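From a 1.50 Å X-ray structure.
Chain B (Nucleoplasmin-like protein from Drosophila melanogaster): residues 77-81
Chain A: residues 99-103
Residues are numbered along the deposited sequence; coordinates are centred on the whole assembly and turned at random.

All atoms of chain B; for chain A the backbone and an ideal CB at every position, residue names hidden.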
ATOM      1  N   PRO B  77      -2.051  -7.769  -2.587  1.00 14.78           N
ATOM      2  CA  PRO B  77      -1.196  -8.328  -3.639  1.00 14.78           C
ATOM      3  C   PRO B  77      -1.138  -7.516  -4.938  1.00 14.78           C
ATOM      4  O   PRO B  77      -0.072  -7.390  -5.547  1.00 14.78           O
ATOM      5  CB  PRO B  77      -1.785  -9.723  -3.866  1.00 16.51           C
ATOM      6  CG  PRO B  77      -2.483 -10.039  -2.567  1.00 16.51           C
ATOM      7  CD  PRO B  77      -3.117  -8.717  -2.221  1.00 16.51           C
ATOM      8  N   ASP B  78      -2.283  -6.979  -5.351  1.00 14.89           N
ATOM      9  CA  ASP B  78      -2.387  -6.212  -6.588  1.00 14.89           C
ATOM     10  C   ASP B  78      -1.723  -6.974  -7.743  1.00 14.89           C
ATOM     11  O   ASP B  78      -0.911  -6.427  -8.491  1.00 14.89           O
ATOM     12  CB  ASP B  78      -1.760  -4.819  -6.429  1.00 18.44           C
ATOM     13  CG  ASP B  78      -2.121  -3.876  -7.580  1.00 18.44           C
ATOM     14  OD1 ASP B  78      -3.141  -4.102  -8.259  1.00 18.44           O
ATOM     15  OD2 ASP B  78      -1.389  -2.890  -7.792  1.00 18.44           O
ATOM     16  N   VAL B  79      -2.087  -8.247  -7.874  1.00 17.12           N
ATOM     17  CA  VAL B  79      -1.576  -9.115  -8.935  1.00 17.12           C
ATOM     18  C   VAL B  79      -2.736  -9.485  -9.858  1.00 17.12           C
ATOM     19  O   VAL B  79      -3.891  -9.332  -9.481  1.00 17.12           O
ATOM     20  CB  VAL B  79      -0.954 -10.416  -8.366  1.00 18.81           C
ATOM     21  CG1 VAL B  79       0.297 -10.091  -7.574  1.00 18.81           C
ATOM     22  CG2 VAL B  79      -1.964 -11.145  -7.495  1.00 18.81           C
ATOM     23  N   GLU B  80      -2.442  -9.973 -11.062  1.00 16.51           N
ATOM     24  CA  GLU B  80      -3.505 -10.325 -11.997  1.00 16.51           C
ATOM     25  C   GLU B  80      -3.236 -11.623 -12.755  1.00 16.51           C
ATOM     26  O   GLU B  80      -2.090 -12.013 -12.960  1.00 16.51           O
ATOM     27  CB  GLU B  80      -3.745  -9.181 -12.998  1.00 31.88           C
ATOM     28  CG  GLU B  80      -2.677  -9.013 -14.074  1.00 31.88           C
ATOM     29  CD  GLU B  80      -3.009  -7.895 -15.063  1.00 31.88           C
ATOM     30  OE1 GLU B  80      -2.548  -7.950 -16.228  1.00 31.88           O
ATOM     31  OE2 GLU B  80      -3.728  -6.955 -14.666  1.00 31.88           O
ATOM     32  N   PHE B  81      -4.314 -12.284 -13.159  1.00 19.30           N
ATOM     33  CA  PHE B  81      -4.215 -13.535 -13.902  1.00 19.30           C
ATOM     34  C   PHE B  81      -4.997 -13.378 -15.196  1.00 19.30           C
ATOM     35  O   PHE B  81      -6.168 -12.990 -15.194  1.00 19.30           O
ATOM     36  CB  PHE B  81      -4.756 -14.683 -13.049  1.00 18.89           C
ATOM     37  CG  PHE B  81      -4.122 -14.757 -11.695  1.00 18.89           C
ATOM     38  CD1 PHE B  81      -4.650 -14.035 -10.623  1.00 18.89           C
ATOM     39  CD2 PHE B  81      -2.940 -15.463 -11.511  1.00 18.89           C
ATOM     40  CE1 PHE B  81      -3.998 -14.010  -9.386  1.00 18.89           C
ATOM     41  CE2 PHE B  81      -2.280 -15.445 -10.282  1.00 18.89           C
ATOM     42  CZ  PHE B  81      -2.809 -14.717  -9.220  1.00 18.89           C
TER
ATOM     43  N   UNK A  99       8.177 -13.475  -3.665  1.00 13.47           N
ATOM     44  CA  UNK A  99       8.192 -12.225  -4.422  1.00 13.47           C
ATOM     45  C   UNK A  99       7.081 -12.310  -5.463  1.00 13.47           C
ATOM     46  O   UNK A  99       7.060 -13.239  -6.277  1.00 13.47           O
ATOM     47  CB  UNK A  99       9.553 -11.976  -5.076  1.00 13.47           C
ATOM     48  N   UNK A 100       6.152 -11.356  -5.424  1.00 13.21           N
ATOM     49  CA  UNK A 100       5.022 -11.336  -6.350  1.00 13.21           C
ATOM     50  C   UNK A 100       4.978 -10.085  -7.219  1.00 13.21           C
ATOM     51  O   UNK A 100       5.321  -8.992  -6.774  1.00 13.21           O
ATOM     52  CB  UNK A 100       3.713 -11.455  -5.567  1.00 13.21           C
ATOM     53  N   UNK A 101       4.523 -10.245  -8.455  1.00 17.62           N
ATOM     54  CA  UNK A 101       4.446  -9.095  -9.333  1.00 17.62           C
ATOM     55  C   UNK A 101       3.855  -9.376 -10.698  1.00 17.62           C
ATOM     56  O   UNK A 101       3.168 -10.382 -10.910  1.00 17.62           O
ATOM     57  CB  UNK A 101       5.846  -8.503  -9.511  1.00 17.62           C
ATOM     58  N   UNK A 102       4.114  -8.443 -11.612  1.00 17.01           N
ATOM     59  CA  UNK A 102       3.637  -8.510 -12.988  1.00 17.01           C
ATOM     60  C   UNK A 102       4.826  -8.678 -13.904  1.00 17.01           C
ATOM     61  O   UNK A 102       5.783  -7.912 -13.815  1.00 17.01           O
ATOM     62  CB  UNK A 102       2.832  -7.264 -13.363  1.00 17.01           C
ATOM     63  N   UNK A 103       4.763  -9.670 -14.785  1.00 20.66           N
ATOM     64  CA  UNK A 103       5.839  -9.918 -15.735  1.00 20.66           C
ATOM     65  C   UNK A 103       5.333  -9.374 -17.064  1.00 20.66           C
ATOM     66  O   UNK A 103       4.614 -10.055 -17.780  1.00 20.66           O
ATOM     67  CB  UNK A 103       6.214 -11.399 -15.820  1.00 20.66           C
TER

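Position 99 lies beyond the reach of this segment of chain B. Its ideal CB has nothing of the other stretch within 5.5 Å, and the phi/psi of -114/122 is ordinary strand, so this contact sets almost no condition; a beta-branched residue would sit well with the backbone. The deposited residue is Ile99(A), which makes no contact here.

Position 100 is different. Its CA-to-CB bond points toward chain B, and the ideal CB stands 4.2 Å from Val79(B) CG1. What chain B offers at that spot is a methyl group, with no donor or acceptor close by, so the first carbon of almost any side chain would pack acceptably: an aliphatic residue, or a longer or aromatic one that touches with its CB and sends its end elsewhere. The deposited residue is His100(A). Its CB lies 4.2 Å from Val79(B) CG1, while the ring, at chi1 m, has both nitrogens hydrogen-bonded elsewhere in the structure. Its share in this contact is therefore apolar packing.

At position 101 the ideal CB points away, and chain B sees mainly backbone. The phi/psi of -177/-163 is a very extended conformation that glycine adopts far more readily than other residues, so the backbone argues for glycine more strongly than the neighbour does. Gly101(A) is found. Its N lies 4.3 Å from Val79(B) CG1, and its O accepts a hydrogen bond from water 1 (3.0 Å from Gly101(A) O to the water O), which in turn accepts one from Glu80(B) N (2.8 Å from that N to the water O). The water thus links two strands whose axes come no nearer than 6.7 Å.

Position 102 directs its CB sideways, with nothing of this stretch of chain B within 5.5 Å of the ideal CB, so a short side chain would fall short. Farther out, the carbonyl of Asp78(B) offers an acceptor, beside the CA of Val79(B) and the aliphatic part of Glu80(B). A long or ring-bearing donor suits: histidine, arginine, lysine, perhaps glutamine. The deposited His102(A), chi1 m, brings its ring end nearer and donates from NE2 to Asp78(B) O at 2.8 Å and 170°, a nearly straight bond with the oxygen near the ring plane. The same NE2 lies 3.7 Å from Val79(B) CA, and CE1 lies 3.8 Å from Glu80(B) CG. More of its surface is covered by the other stretch than is the case for any other residue of either stretch.

Position 103 is again out of reach, leaving the choice open; Asn103(A) bonds elsewhere through OD1.

Chain A (99-103) IHGHN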
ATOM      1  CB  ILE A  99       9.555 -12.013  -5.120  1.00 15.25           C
ATOM      2  CG1 ILE A  99      10.665 -11.933  -4.068  1.00 15.25           C
ATOM      3  CG2 ILE A  99       9.533 -10.732  -5.934  1.00 15.25           C
ATOM      4  CD1 ILE A  99      12.071 -11.865  -4.648  1.00 15.25           C
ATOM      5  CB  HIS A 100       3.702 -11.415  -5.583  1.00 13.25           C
ATOM      6  CG  HIS A 100       3.631 -12.541  -4.601  1.00 13.25           C
ATOM      7  ND1 HIS A 100       3.427 -12.335  -3.255  1.00 13.25           N
ATOM      8  CD2 HIS A 100       3.715 -13.883  -4.769  1.00 13.25           C
ATOM      9  CE1 HIS A 100       3.390 -13.500  -2.634  1.00 13.25           C
ATOM     10  NE2 HIS A 100       3.562 -14.455  -3.529  1.00 13.25           N
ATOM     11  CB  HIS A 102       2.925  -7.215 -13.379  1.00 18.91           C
ATOM     12  CG  HIS A 102       1.682  -6.937 -12.595  1.00 18.91           C
ATOM     13  ND1 HIS A 102       0.470  -6.675 -13.199  1.00 18.91           N
ATOM     14  CD2 HIS A 102       1.458  -6.882 -11.260  1.00 18.91           C
ATOM     15  CE1 HIS A 102      -0.446  -6.472 -12.268  1.00 18.91           C
ATOM     16  NE2 HIS A 102       0.126  -6.592 -11.084  1.00 18.91           N
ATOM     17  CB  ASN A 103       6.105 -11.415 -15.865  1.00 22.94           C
ATOM     18  CG  ASN A 103       7.461 -11.713 -16.452  1.00 22.94           C
ATOM     19  OD1 ASN A 103       8.033 -10.890 -17.172  1.00 22.94           O
ATOM     20  ND2 ASN A 103       7.992 -12.897 -16.149  1.00 22.94           N
TER
HETATM   21  O   HOH W   1       0.312  -9.891 -11.720  1.00 18.67           O
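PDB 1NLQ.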